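Local coordinates for protein phosphatidylserine synthase (Haemophilus influenzae, PDB 3HSI) that is a phosphatidylserine synthase of the phospholipase D superfamily, an enzyme of phospholipid metabolism, at residues C[303-308]-C[333-338]; C[328-333]-C[449-454]; C[337-342]-C[420-425]; C[429-434]-C[440-445]. All blocks are in the same frame, centred on the assembly; numbering follows the deposited sequence.

Interaction 1: C[303-308]-C[333-338]; sequences IIVGDK and SNLRRF
Ile303 on strand 300-306 meets Phe338 on helix 327-341, and two residues further along the strand Val305 meets Leu335, one helical turn back. From CB of Ile303, which points toward the helix, the longer branch runs through CG1 to CD1; CG1 stands anti to the carbonyl carbon (chi1 -57°) and CD1 continues the chain in extended form (chi2 171°). This methyl does the touching: it lies 3.7 Å from CE2 of Phe338 and equally near CZ of that ring, which it approaches obliquely. The two side chains extend to meet each other across the gap. Val305 and Leu335 instead reach toward each other tip to tip, CG2 of Val305 to CD2 of Leu335 at 4.0 Å. The backbones remain well apart, with 9.4 Å between CA of Val305 and CA of Leu335, and no hydrogen bond crosses, which leaves apolar side chains to fill the space. Strand 351-356 supplies further packing, since Leu351 touches Ile303 and Phe338 while Leu355 touches Val305 and Leu335. Strands 300-306 and 351-356 pair in parallel, and helix 327-341 lies between them in the chain: this is helix-on-sheet packing of a beta-alpha-beta crossover, within the PLD-like domain.

Interaction 2: C[328-333]-C[449-454]; sequences PYLYES and KADKLV
Between 328-333 and 449-454, Leu330 carries the packing of helix 327-341, part of the PLD-like domain, on the C-terminal helix 450-457, in a small helix-helix contact. Its two methyls divide the work. CD2 meets CG1 of Val454 at 3.8 Å, the side chains crossing obliquely, whereas CD1 lies 4.1 Å from CB of Asp451, whose side chain runs at about a right angle to that of the leucine. Asp451 thus contributes its methylene, and no hydrogen bond spans the two segments. With CG anti to the backbone N (chi1 -180°), the Leu330 fork is carried out from its helix far enough to bridge a CA-to-CA separation of 8.0 Å between Leu330 and Asp451. In the next shell, helix 436-447 touches both partners, Leu442 packing on Leu330 and Phe445 on Val454. A Schellman motif ends helix 436-447 just before helix 450-457 begins: Lys449, with positive phi (55°), is its C-prime residue, and Ala450 N bonds to Phe445 O at 3.0 Å.

Interaction 3: C[337-342]-C[420-425]; sequences RFCEKF and KVLKHY
Tyr425 lies against the C-terminal end of helix 327-341, where the chain leaving strand 419-421 passes the crossover helix of the PLD-like domain. The contact is mainly apolar. CB of Cys339 meets CB of Tyr425 at 3.5 Å, consistent with the close approach of the backbones, whose CA atoms in Cys339 and Tyr425 are 5.1 Å apart. The sulfur makes a second such contact, SG of Cys339 being 4.0 Å from CD2 of Leu422; Val353 of strand 351-356 also touches Cys339. A CH-pi interaction covers one ring face: CG of Glu340 stands 3.7 Å from the centroid of the Tyr425 ring, 14° off its normal. The extended glutamate side chain (chi2 -174°) carries the carboxylate past the ring's rim on the same side, its plane 19° from that of the ring, with OE1 of Glu340 3.7 Å from CE2 of Tyr425. Polar linkage is by solvent alone, through one water near the ring plane at the tyrosine edge: it donates to O of Cys339 at 3.0 Å and accepts from N of Tyr425 at 2.9 Å.

Interaction 4: C[429-434]-C[440-445]; sequences EELNQY and KLLKKF
Leu442, Leu431 and Tyr434 meet around one methyl, CD1 of Leu442, and the directions of approach differ. Leu431 and Leu442 run antiparallel alongside one another, CD1 of Leu431 coming to 3.9 Å from CD1 of Leu442. Tyr434 instead crosses Leu442 at about a right angle and presents its ring edge: CE2 of Tyr434 is 3.9 Å from CD1 of Leu442, which lies near the ring plane. Having CG of Leu442 anti to the carbonyl carbon (chi1 -70°), with the chain extended beyond it (chi2 173°), directs CD1 to this meeting point. The other Leu431 branch lies aslant the end of Lys443, with CD2 of Leu431 3.6 Å from NZ and 3.8 Å from CE of Lys443, a packing contact at the exposed margin. On the loop side, the tyrosine ring has O of Glu430 and CA of Leu431 on one face, toward its rim, and its hydroxyl bonds to a carboxylate oxygen of Glu332 on helix 327-341. N of Tyr434 bonds to O of Leu431 at 2.9 Å. A 3-10 turn, 431-433, and the residue after it pack back on helix 436-447, a local contact between a helix and the turn that precedes it.

In the fold
Interactions 1, 2 and 3 use helix 327-341: its first turns face helix 450-457 in interaction 2, its middle packs on strand 300-306 in interaction 1, and its last turn meets the chain after strand 419-421 in interaction 3. Centres of interactions 1 and 3 are about 8 Å apart, those of 2 and 3 about 18 Å, those of 2 and 4 about 10 Å. Interactions 3 and then 4 lie inside the loop closed by interaction 2, whose segments alternate with those of interaction 1. Lys308 joins interactions 1, 2 and 4 by salt bridges to Glu332 and Glu429. The C-terminal chain is thus folded along one PLD-like domain helix and reaches the second subunit through Leu453 and Phe445.

Interaction 1: C[303-308]-C[333-338]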
loop_
_atom_site.group_PDB
_atom_site.type_symbol
_atom_site.label_atom_id
_atom_site.label_comp_id
_atom_site.label_asym_id
_atom_site.label_seq_id
_atom_site.Cartn_x
_atom_site.Cartn_y
_atom_site.Cartn_z
ATOM N N ILE C 303 -12.155 25.601 -5.503
ATOM C CA ILE C 303 -10.954 24.797 -5.337
ATOM C C ILE C 303 -9.769 25.622 -5.768
ATOM O O ILE C 303 -9.787 26.236 -6.846
ATOM C CB ILE C 303 -11.038 23.488 -6.164
ATOM C CG1 ILE C 303 -12.298 22.700 -5.755
ATOM C CG2 ILE C 303 -9.733 22.675 -5.977
ATOM C CD1 ILE C 303 -12.640 21.459 -6.656
ATOM N N ILE C 304 -8.763 25.689 -4.905
ATOM C CA ILE C 304 -7.588 26.480 -5.193
ATOM C C ILE C 304 -6.391 25.544 -5.218
ATOM O O ILE C 304 -6.092 24.909 -4.229
ATOM C CB ILE C 304 -7.362 27.596 -4.107
ATOM C CG1 ILE C 304 -8.695 28.281 -3.772
ATOM C CG2 ILE C 304 -6.291 28.594 -4.580
ATOM C CD1 ILE C 304 -8.622 29.540 -2.744
ATOM N N VAL C 305 -5.718 25.460 -6.359
ATOM C CA VAL C 305 -4.508 24.651 -6.513
ATOM C C VAL C 305 -3.449 25.487 -7.188
ATOM O O VAL C 305 -3.742 26.563 -7.710
ATOM C CB VAL C 305 -4.765 23.385 -7.395
ATOM C CG1 VAL C 305 -5.611 22.409 -6.636
ATOM C CG2 VAL C 305 -5.452 23.772 -8.703
ATOM N N GLY C 306 -2.218 24.999 -7.169
ATOM C CA GLY C 306 -1.152 25.608 -7.911
ATOM C C GLY C 306 -1.266 25.301 -9.392
ATOM O O GLY C 306 -1.694 24.199 -9.799
ATOM N N ASP C 307 -0.917 26.307 -10.191
ATOM C CA ASP C 307 -0.491 26.104 -11.578
ATOM C C ASP C 307 0.640 25.081 -11.612
ATOM O O ASP C 307 1.454 25.047 -10.695
ATOM C CB ASP C 307 0.042 27.433 -12.138
ATOM C CG ASP C 307 0.067 27.476 -13.665
ATOM O OD1 ASP C 307 -0.697 28.290 -14.247
ATOM O OD2 ASP C 307 0.864 26.745 -14.289
ATOM N N LYS C 308 0.675 24.266 -12.673
ATOM C CA LYS C 308 1.824 23.424 -13.064
ATOM C C LYS C 308 3.178 23.959 -12.599
ATOM O O LYS C 308 3.988 23.246 -12.028
ATOM C CB LYS C 308 1.935 23.424 -14.599
ATOM C CG LYS C 308 1.129 22.433 -15.317
ATOM C CD LYS C 308 1.760 22.094 -16.693
ATOM C CE LYS C 308 1.942 23.251 -17.685
ATOM N NZ LYS C 308 0.690 23.898 -18.210
ATOM N N SER C 333 -3.702 17.644 -16.053
ATOM C CA SER C 333 -4.644 17.046 -16.984
ATOM C C SER C 333 -5.830 16.388 -16.265
ATOM O O SER C 333 -6.933 16.353 -16.802
ATOM C CB SER C 333 -3.964 16.124 -18.011
ATOM O OG SER C 333 -3.104 15.238 -17.384
ATOM N N ASN C 334 -5.604 15.932 -15.030
ATOM C CA ASN C 334 -6.696 15.477 -14.190
ATOM C C ASN C 334 -7.659 16.625 -13.801
ATOM O O ASN C 334 -8.886 16.466 -13.848
ATOM C CB ASN C 334 -6.172 14.647 -12.991
ATOM C CG ASN C 334 -5.915 13.160 -13.387
ATOM O OD1 ASN C 334 -6.830 12.473 -13.826
ATOM N ND2 ASN C 334 -4.684 12.690 -13.259
ATOM N N LEU C 335 -7.098 17.779 -13.451
ATOM C CA LEU C 335 -7.885 19.006 -13.292
ATOM C C LEU C 335 -8.651 19.378 -14.573
ATOM O O LEU C 335 -9.842 19.692 -14.543
ATOM C CB LEU C 335 -6.967 20.151 -12.894
ATOM C CG LEU C 335 -7.704 21.450 -12.621
ATOM C CD1 LEU C 335 -8.674 21.273 -11.438
ATOM C CD2 LEU C 335 -6.686 22.526 -12.342
ATOM N N ARG C 336 -7.985 19.315 -15.717
ATOM C CA ARG C 336 -8.676 19.653 -16.968
ATOM C C ARG C 336 -9.901 18.755 -17.206
ATOM O O ARG C 336 -10.959 19.241 -17.618
ATOM C CB ARG C 336 -7.731 19.634 -18.178
ATOM C CG ARG C 336 -8.267 20.444 -19.379
ATOM C CD ARG C 336 -7.232 20.448 -20.496
ATOM N NE ARG C 336 -7.594 21.303 -21.623
ATOM C CZ ARG C 336 -8.263 20.884 -22.684
ATOM N NH1 ARG C 336 -8.668 19.620 -22.762
ATOM N NH2 ARG C 336 -8.536 21.724 -23.670
ATOM N N ARG C 337 -9.742 17.461 -16.955
ATOM C CA ARG C 337 -10.843 16.511 -17.057
ATOM C C ARG C 337 -12.004 16.820 -16.096
ATOM O O ARG C 337 -13.178 16.653 -16.439
ATOM C CB ARG C 337 -10.348 15.082 -16.794
ATOM C CG ARG C 337 -11.242 14.043 -17.411
ATOM C CD ARG C 337 -10.631 12.635 -17.384
ATOM N NE ARG C 337 -10.964 11.909 -16.154
ATOM C CZ ARG C 337 -10.144 11.767 -15.105
ATOM N NH1 ARG C 337 -8.927 12.311 -15.114
ATOM N NH2 ARG C 337 -10.544 11.075 -14.038
ATOM N N PHE C 338 -11.653 17.231 -14.884
ATOM C CA PHE C 338 -12.622 17.624 -13.875
ATOM C C PHE C 338 -13.405 18.864 -14.300
ATOM O O PHE C 338 -14.623 18.917 -14.136
ATOM C CB PHE C 338 -11.863 17.917 -12.589
ATOM C CG PHE C 338 -12.713 18.417 -11.478
ATOM C CD1 PHE C 338 -13.512 17.541 -10.748
ATOM C CD2 PHE C 338 -12.663 19.783 -11.113
ATOM C CE1 PHE C 338 -14.288 18.031 -9.674
ATOM C CE2 PHE C 338 -13.409 20.282 -10.045
ATOM C CZ PHE C 338 -14.220 19.416 -9.307
#

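Interaction 2: C[328-333]-C[449-454]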
loop_
_atom_site.group_PDB
_atom_site.type_symbol
_atom_site.label_atom_id
_atom_site.label_comp_id
_atom_site.label_asym_id
_atom_site.label_seq_id
_atom_site.Cartn_x
_atom_site.Cartn_y
_atom_site.Cartn_z
ATOM N N PRO C 328 3.559 17.328 -12.342
ATOM C CA PRO C 328 2.622 18.499 -12.432
ATOM C C PRO C 328 1.660 18.467 -13.656
ATOM O O PRO C 328 0.548 19.023 -13.620
ATOM C CB PRO C 328 3.551 19.725 -12.508
ATOM C CG PRO C 328 4.963 19.223 -12.332
ATOM C CD PRO C 328 4.984 17.719 -12.421
ATOM N N TYR C 329 2.083 17.801 -14.720
ATOM C CA TYR C 329 1.275 17.671 -15.928
ATOM C C TYR C 329 0.201 16.627 -15.792
ATOM O O TYR C 329 -0.910 16.787 -16.344
ATOM C CB TYR C 329 2.158 17.295 -17.106
ATOM C CG TYR C 329 3.110 18.382 -17.552
ATOM C CD1 TYR C 329 2.762 19.245 -18.580
ATOM C CD2 TYR C 329 4.365 18.538 -16.953
ATOM C CE1 TYR C 329 3.648 20.238 -19.039
ATOM C CE2 TYR C 329 5.250 19.539 -17.386
ATOM C CZ TYR C 329 4.876 20.366 -18.439
ATOM O OH TYR C 329 5.714 21.357 -18.867
ATOM N N LEU C 330 0.553 15.525 -15.125
ATOM C CA LEU C 330 -0.439 14.549 -14.724
ATOM C C LEU C 330 -1.582 15.201 -13.902
ATOM O O LEU C 330 -2.764 14.990 -14.203
ATOM C CB LEU C 330 0.208 13.385 -13.961
ATOM C CG LEU C 330 -0.745 12.271 -13.476
ATOM C CD1 LEU C 330 -1.566 11.638 -14.618
ATOM C CD2 LEU C 330 0.012 11.185 -12.717
ATOM N N TYR C 331 -1.222 16.012 -12.902
ATOM C CA TYR C 331 -2.232 16.692 -12.069
ATOM C C TYR C 331 -3.037 17.685 -12.852
ATOM O O TYR C 331 -4.232 17.754 -12.666
ATOM C CB TYR C 331 -1.635 17.376 -10.823
ATOM C CG TYR C 331 -0.942 16.378 -9.926
ATOM C CD1 TYR C 331 -1.530 15.157 -9.656
ATOM C CD2 TYR C 331 0.320 16.641 -9.383
ATOM C CE1 TYR C 331 -0.897 14.218 -8.853
ATOM C CE2 TYR C 331 0.966 15.696 -8.579
ATOM C CZ TYR C 331 0.340 14.494 -8.315
ATOM O OH TYR C 331 0.940 13.541 -7.523
ATOM N N GLU C 332 -2.384 18.452 -13.716
ATOM C CA GLU C 332 -3.105 19.437 -14.500
ATOM C C GLU C 332 -4.109 18.724 -15.398
ATOM O O GLU C 332 -5.258 19.144 -15.496
ATOM C CB GLU C 332 -2.160 20.272 -15.342
ATOM C CG GLU C 332 -2.782 21.576 -15.851
ATOM C CD GLU C 332 -1.888 22.318 -16.871
ATOM O OE1 GLU C 332 -1.639 23.524 -16.661
ATOM O OE2 GLU C 332 -1.427 21.707 -17.871
ATOM N N SER C 333 -3.702 17.644 -16.053
ATOM C CA SER C 333 -4.644 17.046 -16.984
ATOM C C SER C 333 -5.830 16.388 -16.265
ATOM O O SER C 333 -6.933 16.353 -16.802
ATOM C CB SER C 333 -3.964 16.124 -18.011
ATOM O OG SER C 333 -3.104 15.238 -17.384
ATOM N N LYS C 449 -2.481 2.061 -17.276
ATOM C CA LYS C 449 -3.078 2.582 -16.049
ATOM C C LYS C 449 -2.074 2.711 -14.918
ATOM O O LYS C 449 -2.459 2.718 -13.765
ATOM C CB LYS C 449 -4.245 1.692 -15.582
ATOM C CG LYS C 449 -5.216 1.240 -16.675
ATOM C CD LYS C 449 -6.157 2.366 -17.095
ATOM C CE LYS C 449 -7.022 1.928 -18.272
ATOM N NZ LYS C 449 -8.286 2.729 -18.367
ATOM N N ALA C 450 -0.788 2.815 -15.236
ATOM C CA ALA C 450 0.212 3.060 -14.201
ATOM C C ALA C 450 0.048 4.464 -13.573
ATOM O O ALA C 450 0.562 4.755 -12.495
ATOM C CB ALA C 450 1.614 2.873 -14.773
ATOM N N ASP C 451 -0.690 5.324 -14.265
ATOM C CA ASP C 451 -0.972 6.668 -13.785
ATOM C C ASP C 451 -1.906 6.599 -12.566
ATOM O O ASP C 451 -1.783 7.407 -11.637
ATOM C CB ASP C 451 -1.553 7.537 -14.905
ATOM C CG ASP C 451 -2.958 7.097 -15.341
ATOM O OD1 ASP C 451 -3.150 5.976 -15.882
ATOM O OD2 ASP C 451 -3.892 7.899 -15.131
ATOM N N LYS C 452 -2.818 5.621 -12.580
ATOM C CA LYS C 452 -3.655 5.331 -11.422
ATOM C C LYS C 452 -2.815 4.976 -10.183
ATOM O O LYS C 452 -3.103 5.452 -9.071
ATOM C CB LYS C 452 -4.647 4.234 -11.748
ATOM N N LEU C 453 -1.761 4.180 -10.395
ATOM C CA LEU C 453 -0.802 3.836 -9.338
ATOM C C LEU C 453 -0.084 5.064 -8.775
ATOM O O LEU C 453 0.048 5.222 -7.563
ATOM C CB LEU C 453 0.201 2.808 -9.845
ATOM C CG LEU C 453 1.195 2.149 -8.882
ATOM C CD1 LEU C 453 0.499 1.588 -7.659
ATOM C CD2 LEU C 453 1.959 1.020 -9.616
ATOM N N VAL C 454 0.362 5.928 -9.671
ATOM C CA VAL C 454 0.988 7.181 -9.299
ATOM C C VAL C 454 0.091 8.034 -8.388
ATOM O O VAL C 454 0.555 8.533 -7.358
ATOM C CB VAL C 454 1.389 7.988 -10.537
ATOM C CG1 VAL C 454 2.057 9.258 -10.114
ATOM C CG2 VAL C 454 2.297 7.148 -11.444
#

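Interaction 3: C[337-342]-C[420-425]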
loop_
_atom_site.group_PDB
_atom_site.type_symbol
_atom_site.label_atom_id
_atom_site.label_comp_id
_atom_site.label_asym_id
_atom_site.label_seq_id
_atom_site.Cartn_x
_atom_site.Cartn_y
_atom_site.Cartn_z
ATOM N N ARG C 337 -9.742 17.461 -16.955
ATOM C CA ARG C 337 -10.843 16.511 -17.057
ATOM C C ARG C 337 -12.004 16.820 -16.096
ATOM O O ARG C 337 -13.178 16.653 -16.439
ATOM C CB ARG C 337 -10.348 15.082 -16.794
ATOM C CG ARG C 337 -11.242 14.043 -17.411
ATOM C CD ARG C 337 -10.631 12.635 -17.384
ATOM N NE ARG C 337 -10.964 11.909 -16.154
ATOM C CZ ARG C 337 -10.144 11.767 -15.105
ATOM N NH1 ARG C 337 -8.927 12.311 -15.114
ATOM N NH2 ARG C 337 -10.544 11.075 -14.038
ATOM N N PHE C 338 -11.653 17.231 -14.884
ATOM C CA PHE C 338 -12.622 17.624 -13.875
ATOM C C PHE C 338 -13.405 18.864 -14.300
ATOM O O PHE C 338 -14.623 18.917 -14.136
ATOM C CB PHE C 338 -11.863 17.917 -12.589
ATOM C CG PHE C 338 -12.713 18.417 -11.478
ATOM C CD1 PHE C 338 -13.512 17.541 -10.748
ATOM C CD2 PHE C 338 -12.663 19.783 -11.113
ATOM C CE1 PHE C 338 -14.288 18.031 -9.674
ATOM C CE2 PHE C 338 -13.409 20.282 -10.045
ATOM C CZ PHE C 338 -14.220 19.416 -9.307
ATOM N N CYS C 339 -12.703 19.848 -14.846
ATOM C CA CYS C 339 -13.315 21.093 -15.309
ATOM C C CYS C 339 -14.166 20.869 -16.541
ATOM O O CYS C 339 -15.076 21.642 -16.835
ATOM C CB CYS C 339 -12.240 22.130 -15.598
ATOM S SG CYS C 339 -11.369 22.677 -14.075
ATOM N N GLU C 340 -13.865 19.815 -17.275
ATOM C CA GLU C 340 -14.686 19.493 -18.422
ATOM C C GLU C 340 -15.973 18.804 -17.952
ATOM O O GLU C 340 -17.069 19.168 -18.381
ATOM C CB GLU C 340 -13.921 18.636 -19.432
ATOM C CG GLU C 340 -14.751 18.435 -20.676
ATOM C CD GLU C 340 -14.153 17.496 -21.689
ATOM O OE1 GLU C 340 -12.909 17.347 -21.771
ATOM O OE2 GLU C 340 -14.958 16.910 -22.439
ATOM N N LYS C 341 -15.833 17.819 -17.061
ATOM C CA LYS C 341 -16.985 17.154 -16.463
ATOM C C LYS C 341 -17.944 18.193 -15.861
ATOM O O LYS C 341 -19.159 18.127 -16.098
ATOM C CB LYS C 341 -16.511 16.172 -15.402
ATOM C CG LYS C 341 -17.615 15.441 -14.709
ATOM C CD LYS C 341 -17.049 14.578 -13.595
ATOM C CE LYS C 341 -18.103 13.748 -12.899
ATOM N NZ LYS C 341 -18.753 12.823 -13.884
ATOM N N PHE C 342 -17.390 19.177 -15.131
ATOM C CA PHE C 342 -18.203 20.206 -14.468
ATOM C C PHE C 342 -18.222 21.550 -15.203
ATOM O O PHE C 342 -18.221 22.633 -14.598
ATOM C CB PHE C 342 -17.818 20.328 -12.979
ATOM C CG PHE C 342 -18.072 19.064 -12.205
ATOM C CD1 PHE C 342 -19.365 18.662 -11.924
ATOM C CD2 PHE C 342 -17.023 18.237 -11.828
ATOM C CE1 PHE C 342 -19.612 17.485 -11.227
ATOM C CE2 PHE C 342 -17.255 17.042 -11.138
ATOM C CZ PHE C 342 -18.540 16.669 -10.833
ATOM N N LYS C 420 -5.829 33.076 -10.476
ATOM C CA LYS C 420 -6.783 33.488 -11.482
ATOM C C LYS C 420 -7.895 32.464 -11.522
ATOM O O LYS C 420 -7.654 31.256 -11.352
ATOM C CB LYS C 420 -6.111 33.568 -12.856
ATOM C CG LYS C 420 -4.871 34.446 -12.884
ATOM C CD LYS C 420 -4.330 34.553 -14.302
ATOM C CE LYS C 420 -2.929 35.133 -14.282
ATOM N NZ LYS C 420 -2.724 35.958 -15.484
ATOM N N VAL C 421 -9.099 32.943 -11.775
ATOM C CA VAL C 421 -10.247 32.098 -11.874
ATOM C C VAL C 421 -10.210 31.487 -13.282
ATOM O O VAL C 421 -10.139 32.188 -14.292
ATOM C CB VAL C 421 -11.563 32.912 -11.619
ATOM C CG1 VAL C 421 -12.830 32.118 -12.016
ATOM C CG2 VAL C 421 -11.653 33.325 -10.170
ATOM N N LEU C 422 -10.223 30.179 -13.350
ATOM C CA LEU C 422 -10.284 29.518 -14.643
ATOM C C LEU C 422 -11.683 29.722 -15.226
ATOM O O LEU C 422 -12.673 29.397 -14.577
ATOM C CB LEU C 422 -9.974 28.043 -14.461
ATOM C CG LEU C 422 -9.455 27.367 -15.729
ATOM C CD1 LEU C 422 -8.028 27.885 -16.082
ATOM C CD2 LEU C 422 -9.481 25.858 -15.549
ATOM N N LYS C 423 -11.780 30.287 -16.420
ATOM C CA LYS C 423 -13.087 30.490 -17.023
ATOM C C LYS C 423 -13.610 29.297 -17.819
ATOM O O LYS C 423 -14.814 29.167 -18.022
ATOM C CB LYS C 423 -13.099 31.766 -17.898
ATOM N N HIS C 424 -12.737 28.428 -18.291
ATOM C CA HIS C 424 -13.218 27.313 -19.128
ATOM C C HIS C 424 -12.112 26.285 -19.143
ATOM O O HIS C 424 -10.948 26.667 -19.132
ATOM C CB HIS C 424 -13.519 27.807 -20.558
ATOM C CG HIS C 424 -14.249 26.809 -21.407
ATOM N ND1 HIS C 424 -13.636 26.104 -22.419
ATOM C CD2 HIS C 424 -15.539 26.395 -21.392
ATOM C CE1 HIS C 424 -14.515 25.303 -22.997
ATOM N NE2 HIS C 424 -15.675 25.448 -22.384
ATOM N N TYR C 425 -12.453 24.989 -19.169
ATOM C CA TYR C 425 -11.426 23.950 -19.064
ATOM C C TYR C 425 -10.372 24.107 -20.167
ATOM O O TYR C 425 -9.225 23.677 -20.003
ATOM C CB TYR C 425 -12.024 22.536 -19.055
ATOM C CG TYR C 425 -12.591 22.060 -20.378
ATOM C CD1 TYR C 425 -13.925 22.319 -20.715
ATOM C CD2 TYR C 425 -11.800 21.353 -21.289
ATOM C CE1 TYR C 425 -14.458 21.900 -21.937
ATOM C CE2 TYR C 425 -12.344 20.878 -22.523
ATOM C CZ TYR C 425 -13.659 21.177 -22.835
ATOM O OH TYR C 425 -14.202 20.752 -24.036
HETATM O O HOH W 1 -15.082 24.322 -18.169
#

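Interaction 4: C[429-434]-C[440-445]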
loop_
_atom_site.group_PDB
_atom_site.type_symbol
_atom_site.label_atom_id
_atom_site.label_comp_id
_atom_site.label_asym_id
_atom_site.label_seq_id
_atom_site.Cartn_x
_atom_site.Cartn_y
_atom_site.Cartn_z
ATOM N N GLU C 429 -3.869 24.008 -20.487
ATOM C CA GLU C 429 -3.193 23.362 -21.598
ATOM C C GLU C 429 -3.598 21.901 -21.850
ATOM O O GLU C 429 -3.709 21.088 -20.930
ATOM C CB GLU C 429 -1.693 23.418 -21.378
ATOM C CG GLU C 429 -1.092 24.771 -21.680
ATOM C CD GLU C 429 0.425 24.717 -21.719
ATOM O OE1 GLU C 429 1.034 24.289 -20.719
ATOM O OE2 GLU C 429 1.006 25.102 -22.759
ATOM N N GLU C 430 -3.807 21.589 -23.114
ATOM C CA GLU C 430 -4.031 20.230 -23.553
ATOM C C GLU C 430 -2.679 19.544 -23.817
ATOM O O GLU C 430 -1.645 20.212 -24.015
ATOM C CB GLU C 430 -4.882 20.231 -24.807
ATOM N N LEU C 431 -2.712 18.212 -23.823
ATOM C CA LEU C 431 -1.526 17.360 -23.918
ATOM C C LEU C 431 -0.594 17.694 -25.092
ATOM O O LEU C 431 0.624 17.661 -24.932
ATOM C CB LEU C 431 -1.976 15.889 -23.918
ATOM C CG LEU C 431 -1.080 14.695 -24.169
ATOM C CD1 LEU C 431 -0.427 14.194 -22.900
ATOM C CD2 LEU C 431 -1.952 13.608 -24.756
ATOM N N ASN C 432 -1.165 18.062 -26.247
ATOM C CA ASN C 432 -0.371 18.425 -27.430
ATOM C C ASN C 432 0.493 19.666 -27.219
ATOM O O ASN C 432 1.493 19.857 -27.914
ATOM C CB ASN C 432 -1.260 18.615 -28.670
ATOM N N GLN C 433 0.110 20.514 -26.280
ATOM C CA GLN C 433 0.914 21.682 -25.968
ATOM C C GLN C 433 2.023 21.352 -24.941
ATOM O O GLN C 433 2.838 22.209 -24.605
ATOM C CB GLN C 433 0.027 22.813 -25.488
ATOM N N TYR C 434 2.054 20.109 -24.454
ATOM C CA TYR C 434 3.061 19.695 -23.474
ATOM C C TYR C 434 4.410 19.355 -24.118
ATOM O O TYR C 434 4.443 18.904 -25.262
ATOM C CB TYR C 434 2.578 18.461 -22.699
ATOM C CG TYR C 434 1.461 18.692 -21.712
ATOM C CD1 TYR C 434 1.031 19.990 -21.365
ATOM C CD2 TYR C 434 0.841 17.602 -21.103
ATOM C CE1 TYR C 434 -0.018 20.179 -20.434
ATOM C CE2 TYR C 434 -0.178 17.768 -20.172
ATOM C CZ TYR C 434 -0.605 19.047 -19.845
ATOM O OH TYR C 434 -1.606 19.158 -18.913
ATOM N N LYS C 440 5.146 11.686 -24.098
ATOM C CA LYS C 440 5.518 10.282 -24.253
ATOM C C LYS C 440 5.196 9.551 -22.963
ATOM O O LYS C 440 4.557 8.497 -22.958
ATOM C CB LYS C 440 7.017 10.156 -24.500
ATOM C CG LYS C 440 7.484 10.330 -25.943
ATOM C CD LYS C 440 8.944 9.850 -26.070
ATOM C CE LYS C 440 9.510 10.118 -27.467
ATOM N NZ LYS C 440 9.314 11.567 -27.877
ATOM N N LEU C 441 5.652 10.143 -21.867
ATOM C CA LEU C 441 5.539 9.544 -20.567
ATOM C C LEU C 441 4.080 9.346 -20.181
ATOM O O LEU C 441 3.696 8.240 -19.794
ATOM C CB LEU C 441 6.265 10.412 -19.541
ATOM C CG LEU C 441 6.702 9.757 -18.235
ATOM C CD1 LEU C 441 7.272 8.374 -18.491
ATOM C CD2 LEU C 441 7.755 10.650 -17.587
ATOM N N LEU C 442 3.274 10.405 -20.312
ATOM C CA LEU C 442 1.876 10.356 -19.893
ATOM C C LEU C 442 1.096 9.316 -20.712
ATOM O O LEU C 442 0.276 8.579 -20.166
ATOM C CB LEU C 442 1.211 11.734 -19.959
ATOM C CG LEU C 442 1.645 12.795 -18.926
ATOM C CD1 LEU C 442 1.001 14.146 -19.248
ATOM C CD2 LEU C 442 1.364 12.400 -17.455
ATOM N N LYS C 443 1.388 9.249 -22.010
ATOM C CA LYS C 443 0.800 8.245 -22.890
ATOM C C LYS C 443 1.168 6.849 -22.456
ATOM O O LYS C 443 0.311 5.976 -22.407
ATOM C CB LYS C 443 1.245 8.457 -24.337
ATOM C CG LYS C 443 0.258 9.238 -25.138
ATOM C CD LYS C 443 0.964 10.200 -26.051
ATOM C CE LYS C 443 -0.029 11.032 -26.865
ATOM N NZ LYS C 443 0.521 12.415 -27.148
ATOM N N LYS C 444 2.448 6.638 -22.157
ATOM C CA LYS C 444 2.932 5.339 -21.714
ATOM C C LYS C 444 2.219 4.878 -20.425
ATOM O O LYS C 444 1.717 3.743 -20.335
ATOM C CB LYS C 444 4.450 5.403 -21.488
ATOM C CG LYS C 444 5.316 5.091 -22.713
ATOM C CD LYS C 444 6.797 5.480 -22.519
ATOM C CE LYS C 444 7.176 5.625 -21.041
ATOM N NZ LYS C 444 8.635 5.405 -20.778
ATOM N N PHE C 445 2.168 5.772 -19.443
ATOM C CA PHE C 445 1.531 5.477 -18.177
ATOM C C PHE C 445 0.029 5.223 -18.321
ATOM O O PHE C 445 -0.460 4.183 -17.860
ATOM C CB PHE C 445 1.833 6.569 -17.164
ATOM C CG PHE C 445 3.149 6.386 -16.475
ATOM C CD1 PHE C 445 3.227 6.391 -15.081
ATOM C CD2 PHE C 445 4.313 6.175 -17.210
ATOM C CE1 PHE C 445 4.462 6.202 -14.438
ATOM C CE2 PHE C 445 5.535 5.978 -16.589
ATOM C CZ PHE C 445 5.623 5.995 -15.203
#